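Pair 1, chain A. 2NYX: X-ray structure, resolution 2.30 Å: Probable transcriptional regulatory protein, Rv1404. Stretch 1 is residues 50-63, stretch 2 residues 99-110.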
# COMPACT_ATOMS: atom_id res chain seq x y z
N THR A 50 3.05 -4.06 -9.75
CA THR A 50 3.50 -4.64 -11.03
C THR A 50 3.41 -3.62 -12.16
O THR A 50 4.34 -3.48 -12.96
CB THR A 50 2.65 -5.88 -11.41
OG1 THR A 50 2.78 -6.86 -10.39
CG2 THR A 50 3.10 -6.49 -12.72
N LEU A 51 2.30 -2.90 -12.23
CA LEU A 51 2.10 -1.92 -13.29
C LEU A 51 3.08 -0.75 -13.18
O LEU A 51 3.62 -0.31 -14.17
CB LEU A 51 0.65 -1.41 -13.33
CG LEU A 51 -0.49 -2.42 -13.51
CD1 LEU A 51 -1.79 -1.69 -13.58
CD2 LEU A 51 -0.28 -3.24 -14.75
N VAL A 52 3.32 -0.29 -11.95
CA VAL A 52 4.23 0.82 -11.72
C VAL A 52 5.66 0.43 -12.05
O VAL A 52 6.39 1.20 -12.68
CB VAL A 52 4.14 1.36 -10.27
CG1 VAL A 52 5.20 2.43 -10.02
CG2 VAL A 52 2.74 1.91 -10.01
N ILE A 53 6.05 -0.77 -11.65
CA ILE A 53 7.37 -1.29 -12.00
C ILE A 53 7.53 -1.31 -13.52
O ILE A 53 8.58 -0.94 -14.05
CB ILE A 53 7.64 -2.67 -11.36
CG1 ILE A 53 7.46 -2.58 -9.84
CG2 ILE A 53 9.04 -3.14 -11.67
CD1 ILE A 53 7.85 -3.84 -9.09
N LEU A 54 6.46 -1.70 -14.22
CA LEU A 54 6.53 -1.77 -15.68
C LEU A 54 6.64 -0.40 -16.37
O LEU A 54 7.33 -0.27 -17.39
CB LEU A 54 5.42 -2.65 -16.28
CG LEU A 54 5.63 -4.16 -16.05
CD1 LEU A 54 4.46 -4.97 -16.58
CD2 LEU A 54 6.93 -4.65 -16.69
N SER A 55 6.00 0.63 -15.80
CA SER A 55 6.15 1.98 -16.37
C SER A 55 7.54 2.56 -16.10
O SER A 55 8.09 3.28 -16.94
CB SER A 55 5.06 2.93 -15.89
OG SER A 55 5.29 3.31 -14.56
N ASN A 56 8.10 2.21 -14.94
CA ASN A 56 9.47 2.59 -14.58
C ASN A 56 10.59 1.78 -15.23
O ASN A 56 11.64 2.34 -15.54
CB ASN A 56 9.66 2.55 -13.07
CG ASN A 56 8.96 3.68 -12.38
OD1 ASN A 56 8.65 4.69 -13.00
ND2 ASN A 56 8.69 3.51 -11.09
N HIS A 57 10.40 0.48 -15.42
CA HIS A 57 11.51 -0.34 -15.92
C HIS A 57 11.44 -0.71 -17.40
O HIS A 57 12.44 -1.14 -17.98
CB HIS A 57 11.74 -1.56 -15.03
CG HIS A 57 12.19 -1.21 -13.66
ND1 HIS A 57 13.52 -1.18 -13.30
CD2 HIS A 57 11.50 -0.81 -12.57
CE1 HIS A 57 13.63 -0.80 -12.04
NE2 HIS A 57 12.41 -0.57 -11.57
N GLY A 58 10.28 -0.50 -18.00
CA GLY A 58 10.07 -0.85 -19.39
C GLY A 58 9.70 -2.31 -19.43
O GLY A 58 9.26 -2.86 -18.42
N PRO A 59 9.83 -2.95 -20.61
CA PRO A 59 9.63 -4.38 -20.70
C PRO A 59 10.75 -5.13 -20.00
O PRO A 59 11.93 -4.83 -20.22
CB PRO A 59 9.63 -4.65 -22.21
CG PRO A 59 9.38 -3.31 -22.82
CD PRO A 59 10.11 -2.38 -21.93
N ILE A 60 10.37 -6.07 -19.14
CA ILE A 60 11.28 -6.95 -18.41
C ILE A 60 10.67 -8.34 -18.29
O ILE A 60 9.45 -8.50 -18.42
CB ILE A 60 11.56 -6.46 -16.98
CG1 ILE A 60 10.25 -6.19 -16.22
CG2 ILE A 60 12.49 -5.27 -17.00
CD1 ILE A 60 10.42 -5.88 -14.74
N ASN A 61 11.52 -9.33 -18.04
CA ASN A 61 11.07 -10.71 -17.93
C ASN A 61 10.52 -11.01 -16.54
O ASN A 61 10.63 -10.17 -15.64
CB ASN A 61 12.18 -11.68 -18.35
CG ASN A 61 13.31 -11.79 -17.34
OD1 ASN A 61 13.36 -11.06 -16.35
ND2 ASN A 61 14.21 -12.72 -17.59
N LEU A 62 9.91 -12.17 -16.38
CA LEU A 62 9.31 -12.56 -15.10
C LEU A 62 10.28 -12.62 -13.92
O LEU A 62 9.93 -12.19 -12.83
CB LEU A 62 8.55 -13.88 -15.24
CG LEU A 62 7.02 -13.82 -15.39
CD1 LEU A 62 6.54 -12.63 -16.27
CD2 LEU A 62 6.48 -15.16 -15.93
N ALA A 63 11.49 -13.12 -14.14
CA ALA A 63 12.48 -13.20 -13.05
C ALA A 63 12.81 -11.83 -12.49
O ALA A 63 12.92 -11.67 -11.27
CB ALA A 63 13.76 -13.94 -13.51
N ARG A 99 13.04 -17.38 -25.94
CA ARG A 99 12.82 -18.37 -24.88
C ARG A 99 11.88 -17.81 -23.82
O ARG A 99 10.68 -18.12 -23.84
CB ARG A 99 14.06 -19.06 -24.29
CG ARG A 99 13.70 -20.45 -23.74
CD ARG A 99 14.91 -21.33 -23.48
NE ARG A 99 15.44 -21.12 -22.14
CZ ARG A 99 16.47 -21.78 -21.62
NH1 ARG A 99 17.11 -22.70 -22.34
NH2 ARG A 99 16.88 -21.50 -20.39
N GLU A 100 12.37 -16.95 -22.92
CA GLU A 100 11.43 -16.27 -22.02
C GLU A 100 10.77 -15.06 -22.70
O GLU A 100 11.41 -14.35 -23.48
CB GLU A 100 12.05 -15.89 -20.65
CG GLU A 100 12.88 -14.60 -20.61
CD GLU A 100 14.39 -14.84 -20.59
OE1 GLU A 100 14.84 -15.97 -20.90
OE2 GLU A 100 15.13 -13.88 -20.27
N LEU A 101 9.49 -14.87 -22.44
CA LEU A 101 8.76 -13.71 -22.91
C LEU A 101 8.91 -12.54 -21.94
O LEU A 101 9.10 -12.73 -20.73
CB LEU A 101 7.29 -14.06 -23.14
CG LEU A 101 6.84 -14.43 -24.56
CD1 LEU A 101 7.88 -15.22 -25.35
CD2 LEU A 101 5.52 -15.19 -24.51
N LEU A 102 8.86 -11.32 -22.48
CA LEU A 102 8.91 -10.10 -21.69
C LEU A 102 7.50 -9.62 -21.34
O LEU A 102 6.56 -9.91 -22.06
CB LEU A 102 9.68 -9.02 -22.44
CG LEU A 102 11.14 -8.76 -22.07
CD1 LEU A 102 11.91 -10.03 -21.82
CD2 LEU A 102 11.81 -7.93 -23.16
N ALA A 103 7.37 -8.91 -20.23
CA ALA A 103 6.10 -8.29 -19.85
C ALA A 103 6.17 -6.77 -20.02
O ALA A 103 7.15 -6.14 -19.64
CB ALA A 103 5.76 -8.63 -18.40
N ALA A 104 5.13 -6.18 -20.58
CA ALA A 104 5.11 -4.73 -20.79
C ALA A 104 3.71 -4.17 -20.66
O ALA A 104 2.72 -4.89 -20.81
CB ALA A 104 5.71 -4.36 -22.15
N LEU A 105 3.63 -2.87 -20.39
CA LEU A 105 2.35 -2.20 -20.26
C LEU A 105 1.63 -2.01 -21.58
O LEU A 105 2.22 -1.80 -22.63
CB LEU A 105 2.50 -0.84 -19.58
CG LEU A 105 2.66 -0.80 -18.06
CD1 LEU A 105 2.84 0.63 -17.59
CD2 LEU A 105 1.46 -1.46 -17.35
N THR A 106 0.32 -2.08 -21.46
CA THR A 106 -0.63 -1.77 -22.50
C THR A 106 -1.05 -0.31 -22.33
O THR A 106 -0.83 0.28 -21.27
CB THR A 106 -1.79 -2.74 -22.32
OG1 THR A 106 -1.81 -3.66 -23.42
CG2 THR A 106 -3.09 -2.04 -22.22
N LYS A 107 -1.63 0.29 -23.36
CA LYS A 107 -2.09 1.69 -23.27
C LYS A 107 -3.00 1.89 -22.05
O LYS A 107 -2.82 2.83 -21.28
CB LYS A 107 -2.82 2.11 -24.54
CG LYS A 107 -2.61 3.57 -24.95
CD LYS A 107 -2.83 4.57 -23.79
CE LYS A 107 -1.95 5.84 -23.93
NZ LYS A 107 -0.47 5.59 -23.85
N ARG A 108 -3.98 1.00 -21.92
CA ARG A 108 -4.92 0.98 -20.82
C ARG A 108 -4.20 0.80 -19.50
O ARG A 108 -4.54 1.44 -18.52
CB ARG A 108 -5.94 -0.12 -21.06
CG ARG A 108 -6.69 -0.60 -19.85
CD ARG A 108 -8.14 -0.85 -20.19
NE ARG A 108 -8.60 -2.15 -19.70
CZ ARG A 108 -9.30 -3.02 -20.42
NH1 ARG A 108 -9.65 -2.73 -21.67
NH2 ARG A 108 -9.68 -4.17 -19.88
N GLY A 109 -3.18 -0.06 -19.48
CA GLY A 109 -2.28 -0.19 -18.35
C GLY A 109 -1.68 1.14 -17.93
O GLY A 109 -1.69 1.49 -16.75
N ARG A 110 -1.16 1.90 -18.90
CA ARG A 110 -0.51 3.19 -18.62
C ARG A 110 -1.51 4.22 -18.12
O ARG A 110 -1.18 5.03 -17.24
CB ARG A 110 0.24 3.73 -19.85
CG ARG A 110 1.00 2.67 -20.63
CD ARG A 110 1.80 3.26 -21.80
NE ARG A 110 3.22 3.27 -21.48
CZ ARG A 110 4.13 2.46 -22.02
NH1 ARG A 110 3.80 1.59 -22.96
NH2 ARG A 110 5.40 2.55 -21.62
O HOH W 1 5.94 -1.35 -20.26
O HOH W 2 10.07 -14.20 -18.49

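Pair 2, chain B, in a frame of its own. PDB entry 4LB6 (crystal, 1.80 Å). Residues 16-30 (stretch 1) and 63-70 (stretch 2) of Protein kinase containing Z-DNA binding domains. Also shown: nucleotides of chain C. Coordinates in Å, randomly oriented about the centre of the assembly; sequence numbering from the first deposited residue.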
# COMPACT_ATOMS: atom_id res chain seq x y z
N ILE B 16 -11.31 -10.94 -17.66
CA ILE B 16 -11.15 -11.34 -16.27
C ILE B 16 -11.39 -12.83 -16.10
O ILE B 16 -10.61 -13.53 -15.44
CB ILE B 16 -12.13 -10.57 -15.36
CG1 ILE B 16 -11.67 -9.10 -15.32
CG2 ILE B 16 -12.09 -11.16 -13.89
CD1 ILE B 16 -12.69 -8.07 -14.68
N CYS B 17 -12.46 -13.32 -16.72
CA CYS B 17 -12.80 -14.71 -16.54
C CYS B 17 -11.75 -15.57 -17.22
O CYS B 17 -11.44 -16.68 -16.78
CB CYS B 17 -14.17 -15.01 -17.14
SG CYS B 17 -15.51 -14.36 -16.07
N ASP B 18 -11.21 -15.05 -18.30
CA ASP B 18 -10.19 -15.83 -19.02
C ASP B 18 -8.89 -15.91 -18.19
O ASP B 18 -8.21 -16.93 -18.17
CB ASP B 18 -9.93 -15.17 -20.36
CG ASP B 18 -8.90 -15.91 -21.18
OD1 ASP B 18 -9.22 -16.94 -21.81
OD2 ASP B 18 -7.76 -15.42 -21.18
N TYR B 19 -8.56 -14.82 -17.51
CA TYR B 19 -7.45 -14.84 -16.57
C TYR B 19 -7.64 -15.92 -15.48
O TYR B 19 -6.72 -16.76 -15.21
CB TYR B 19 -7.23 -13.43 -15.97
CG TYR B 19 -6.01 -13.40 -15.07
CD1 TYR B 19 -6.09 -13.83 -13.77
CD2 TYR B 19 -4.77 -13.02 -15.55
CE1 TYR B 19 -4.98 -13.87 -12.96
CE2 TYR B 19 -3.64 -13.03 -14.71
CZ TYR B 19 -3.77 -13.48 -13.45
OH TYR B 19 -2.67 -13.53 -12.58
N LEU B 20 -8.82 -15.92 -14.87
CA LEU B 20 -9.14 -16.92 -13.86
C LEU B 20 -9.15 -18.35 -14.46
O LEU B 20 -8.71 -19.29 -13.80
CB LEU B 20 -10.45 -16.61 -13.19
CG LEU B 20 -10.46 -15.31 -12.34
CD1 LEU B 20 -11.86 -15.04 -11.85
CD2 LEU B 20 -9.48 -15.31 -11.15
N ARG B 21 -9.64 -18.52 -15.67
CA ARG B 21 -9.59 -19.86 -16.30
C ARG B 21 -8.18 -20.39 -16.38
O ARG B 21 -7.93 -21.57 -16.09
CB ARG B 21 -10.21 -19.87 -17.70
CG ARG B 21 -10.17 -21.25 -18.35
CD ARG B 21 -10.75 -21.14 -19.73
NE ARG B 21 -9.94 -20.25 -20.55
CZ ARG B 21 -8.81 -20.59 -21.15
NH1 ARG B 21 -8.33 -21.84 -21.04
NH2 ARG B 21 -8.15 -19.68 -21.87
N ARG B 22 -7.24 -19.53 -16.78
CA ARG B 22 -5.85 -19.96 -16.94
C ARG B 22 -5.07 -20.01 -15.64
O ARG B 22 -4.12 -20.79 -15.51
CB ARG B 22 -5.10 -19.03 -17.90
CG ARG B 22 -5.75 -18.91 -19.29
CD ARG B 22 -4.91 -18.04 -20.23
NE ARG B 22 -4.29 -16.90 -19.54
CZ ARG B 22 -4.83 -15.69 -19.46
NH1 ARG B 22 -5.99 -15.45 -20.03
NH2 ARG B 22 -4.21 -14.70 -18.81
N HIS B 23 -5.43 -19.17 -14.68
CA HIS B 23 -4.61 -19.07 -13.48
C HIS B 23 -5.18 -19.68 -12.22
O HIS B 23 -4.45 -19.82 -11.25
CB HIS B 23 -4.26 -17.64 -13.15
CG HIS B 23 -3.17 -17.06 -13.98
ND1 HIS B 23 -3.40 -16.53 -15.23
CD2 HIS B 23 -1.86 -16.90 -13.72
CE1 HIS B 23 -2.26 -16.07 -15.72
NE2 HIS B 23 -1.31 -16.28 -14.82
N GLY B 24 -6.46 -20.02 -12.22
CA GLY B 24 -7.13 -20.39 -11.00
C GLY B 24 -7.16 -19.25 -9.99
O GLY B 24 -7.14 -18.06 -10.35
N ARG B 25 -7.21 -19.63 -8.71
CA ARG B 25 -7.36 -18.70 -7.59
C ARG B 25 -6.43 -17.52 -7.74
O ARG B 25 -5.23 -17.70 -7.86
CB ARG B 25 -7.08 -19.44 -6.26
CG ARG B 25 -8.26 -20.26 -5.73
CD ARG B 25 -7.89 -21.29 -4.67
NE ARG B 25 -7.66 -20.70 -3.35
CZ ARG B 25 -8.61 -20.13 -2.61
NH1 ARG B 25 -9.87 -20.05 -3.04
NH2 ARG B 25 -8.28 -19.62 -1.42
N SER B 26 -7.00 -16.30 -7.74
CA SER B 26 -6.24 -15.08 -7.93
C SER B 26 -6.82 -13.92 -7.13
O SER B 26 -8.04 -13.90 -6.84
CB SER B 26 -6.27 -14.70 -9.40
OG SER B 26 -5.83 -15.77 -10.19
N THR B 27 -5.96 -12.97 -6.77
CA THR B 27 -6.42 -11.72 -6.15
C THR B 27 -6.64 -10.68 -7.24
O THR B 27 -6.20 -10.84 -8.40
CB THR B 27 -5.38 -11.17 -5.16
OG1 THR B 27 -4.20 -10.84 -5.91
CG2 THR B 27 -5.05 -12.24 -4.08
N VAL B 28 -7.36 -9.61 -6.90
CA VAL B 28 -7.56 -8.54 -7.87
C VAL B 28 -6.21 -7.96 -8.34
O VAL B 28 -6.06 -7.50 -9.47
CB VAL B 28 -8.50 -7.42 -7.33
CG1 VAL B 28 -7.91 -6.70 -6.04
CG2 VAL B 28 -8.90 -6.41 -8.48
N GLN B 29 -5.23 -7.97 -7.45
CA GLN B 29 -3.95 -7.39 -7.79
C GLN B 29 -3.28 -8.18 -8.94
O GLN B 29 -2.80 -7.58 -9.93
CB GLN B 29 -3.06 -7.32 -6.54
CG GLN B 29 -3.46 -6.20 -5.53
CD GLN B 29 -4.62 -6.55 -4.59
OE1 GLN B 29 -5.08 -7.69 -4.55
NE2 GLN B 29 -5.09 -5.57 -3.81
N ASP B 30 -3.34 -9.52 -8.83
CA ASP B 30 -2.94 -10.44 -9.91
C ASP B 30 -3.53 -10.04 -11.25
O ASP B 30 -2.84 -9.94 -12.27
CB ASP B 30 -3.38 -11.88 -9.58
CG ASP B 30 -2.57 -12.49 -8.45
OD1 ASP B 30 -1.39 -12.09 -8.32
OD2 ASP B 30 -3.10 -13.35 -7.67
N LYS B 63 -7.75 -10.46 4.84
CA LYS B 63 -6.91 -10.84 3.71
C LYS B 63 -7.50 -10.43 2.39
O LYS B 63 -8.69 -10.12 2.28
CB LYS B 63 -6.66 -12.34 3.70
CG LYS B 63 -5.77 -12.83 4.79
CD LYS B 63 -5.42 -14.30 4.55
CE LYS B 63 -4.91 -14.46 3.11
NZ LYS B 63 -4.62 -15.85 2.68
N ARG B 64 -6.66 -10.41 1.37
CA ARG B 64 -7.17 -10.20 0.04
C ARG B 64 -8.14 -11.28 -0.29
O ARG B 64 -7.80 -12.44 -0.17
CB ARG B 64 -6.03 -10.27 -0.97
CG ARG B 64 -4.84 -9.47 -0.55
CD ARG B 64 -4.02 -9.13 -1.77
NE ARG B 64 -3.56 -7.76 -1.58
CZ ARG B 64 -2.49 -7.26 -2.16
NH1 ARG B 64 -1.75 -8.02 -2.94
NH2 ARG B 64 -2.20 -5.98 -1.93
N PRO B 65 -9.34 -10.91 -0.74
CA PRO B 65 -10.24 -11.95 -1.24
C PRO B 65 -9.53 -12.65 -2.38
O PRO B 65 -8.66 -12.05 -3.04
CB PRO B 65 -11.45 -11.17 -1.75
CG PRO B 65 -11.41 -9.84 -0.94
CD PRO B 65 -9.94 -9.57 -0.79
N VAL B 66 -9.85 -13.93 -2.54
CA VAL B 66 -9.29 -14.71 -3.62
C VAL B 66 -10.41 -15.19 -4.49
O VAL B 66 -11.40 -15.76 -4.01
CB VAL B 66 -8.46 -15.90 -3.07
CG1 VAL B 66 -8.18 -16.87 -4.15
CG2 VAL B 66 -7.14 -15.38 -2.42
N TRP B 67 -10.25 -14.99 -5.80
CA TRP B 67 -11.34 -15.19 -6.73
C TRP B 67 -11.09 -16.44 -7.57
O TRP B 67 -9.95 -16.74 -7.85
CB TRP B 67 -11.45 -13.97 -7.64
CG TRP B 67 -11.83 -12.74 -6.85
CD1 TRP B 67 -10.99 -11.84 -6.28
CD2 TRP B 67 -13.15 -12.31 -6.56
NE1 TRP B 67 -11.73 -10.83 -5.63
CE2 TRP B 67 -13.06 -11.13 -5.77
CE3 TRP B 67 -14.41 -12.83 -6.87
CZ2 TRP B 67 -14.20 -10.43 -5.32
CZ3 TRP B 67 -15.52 -12.16 -6.42
CH2 TRP B 67 -15.41 -10.98 -5.65
N ASN B 68 -12.15 -17.13 -7.96
CA ASN B 68 -12.02 -18.19 -8.96
C ASN B 68 -13.32 -18.37 -9.73
O ASN B 68 -14.36 -17.83 -9.38
CB ASN B 68 -11.63 -19.50 -8.26
CG ASN B 68 -10.92 -20.46 -9.20
OD1 ASN B 68 -10.80 -20.20 -10.40
ND2 ASN B 68 -10.46 -21.59 -8.66
N LEU B 69 -13.27 -19.13 -10.82
CA LEU B 69 -14.47 -19.48 -11.55
C LEU B 69 -15.35 -20.44 -10.76
O LEU B 69 -14.88 -21.35 -10.11
CB LEU B 69 -14.09 -20.15 -12.89
CG LEU B 69 -13.35 -19.24 -13.88
CD1 LEU B 69 -13.12 -19.95 -15.18
CD2 LEU B 69 -14.14 -17.95 -14.14
N VAL B 70 -16.65 -20.22 -10.83
CA VAL B 70 -17.61 -21.19 -10.33
C VAL B 70 -17.42 -22.49 -11.15
O VAL B 70 -17.23 -22.44 -12.36
CB VAL B 70 -19.03 -20.60 -10.50
CG1 VAL B 70 -20.09 -21.65 -10.31
CG2 VAL B 70 -19.23 -19.39 -9.55
P DG C 3 -5.57 -5.65 0.68
OP1 DG C 3 -4.67 -6.53 1.52
OP2 DG C 3 -5.49 -5.53 -0.78
O5' DG C 3 -6.98 -6.30 1.11
C5' DG C 3 -8.20 -5.70 0.58
C4' DG C 3 -9.40 -6.21 1.33
O4' DG C 3 -9.30 -6.02 2.80
C3' DG C 3 -10.71 -5.57 0.80
O3' DG C 3 -11.26 -6.45 -0.26
C2' DG C 3 -11.61 -5.71 2.06
C1' DG C 3 -10.63 -5.73 3.28
N9 DG C 3 -10.46 -4.49 4.08
C8 DG C 3 -10.48 -4.39 5.45
N7 DG C 3 -10.27 -3.18 5.89
C5 DG C 3 -10.02 -2.42 4.74
C6 DG C 3 -9.71 -1.06 4.64
O6 DG C 3 -9.55 -0.29 5.57
N1 DG C 3 -9.53 -0.63 3.33
C2 DG C 3 -9.60 -1.51 2.28
N2 DG C 3 -9.33 -0.94 1.12
N3 DG C 3 -9.89 -2.84 2.36
C4 DG C 3 -10.14 -3.19 3.61
O HOH W 3 -8.79 -9.53 -4.16

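Pair 1 and pair 2 share one backbone arrangement. A helix ends at a glycine, a short extended segment follows, and a second helix begins. The second stretch lies antiparallel to the extended segment, and its strand crosses the first helix almost at a right angle. The angle is 93° in pair 1 and 90° in pair 2, with axes approaching to 7.7 and 7.5 Å. The central 14 residues superpose with an RMSD of 0.5 Å.

The turn is the same in both. Gly A58 matches Gly B24. Each is the first residue to leave the helix, and each has positive phi, which favours glycine. The backbone nitrogen of each still closes the last helical turn: Gly A58 N bonds to Leu A54 O at 3.0 Å, and Gly B24 N to Leu B20 O at 2.8 Å.

The extended segments are tied by two backbone hydrogen bonds. In pair 1, Ile A60 N donates to Ala A103 O at 3.3 Å, and Ala A103 N donates to Ile A60 O at 2.8 Å. In pair 2, Ser B26 N donates to Trp B67 O at 3.0 Å, and Trp B67 N donates to Ser B26 O at 2.7 Å. The residue two after the glycine thus uses both its N and its O in each pair. A CA-H...O contact lies beside each: Pro A59 CA to Ala A103 O at 3.2 Å, and Arg B25 CA to Trp B67 O at 3.3 Å.

Two leucines match in place and rotamer. Leu A54 matches Leu B20, and Leu A105 matches Leu B69; all four are m, t. Leu A54 CB lies 3.8 Å from Leu A105 CG, and Leu B20 CB lies 4.0 Å from Leu B69 CG. Both helix leucines point toward the strand.

Around these leucines the side chains differ. Leu A51 CD2 reaches Leu A105 CD2 at 3.6 Å. The matching Cys B17 is shorter, and its CB stays 4.2 Å from Leu B69 CD2. Ser A55 CB meets Leu A105 CD1 at 3.6 Å; at the matching Arg B21, CB meets Leu B69 CD1 at 3.9 Å, while the guanidinium forms a salt bridge with Asp B18.

Next to the turn, Pro A59 packs on Leu A102 and Ala A104. In its place, Arg B25 CB touches Val B66 CG1 at 3.5 Å, and Val B66 CG1 lies over one face of the guanidinium. Small Ala A103 matches Trp B67. Leu A54 CD1 is 4.3 Å from Ala A103 CB, and Leu B20 CD2 is 4.2 Å from Trp B67 CB, so both pairs have a leucine methyl near the CB of this position.

At the far end, Asn A61 ND2 donates to Glu A100 OE2 at 3.1 Å. The matching pair is apolar at its closest: Thr B27 CG2 lies 3.8 Å from Arg B64 CB. Arg B64 NE instead forms a hydrogen bond to OP2 of DG3 of chain C at 3.1 Å, consistent with a protein named for Z-DNA binding domains.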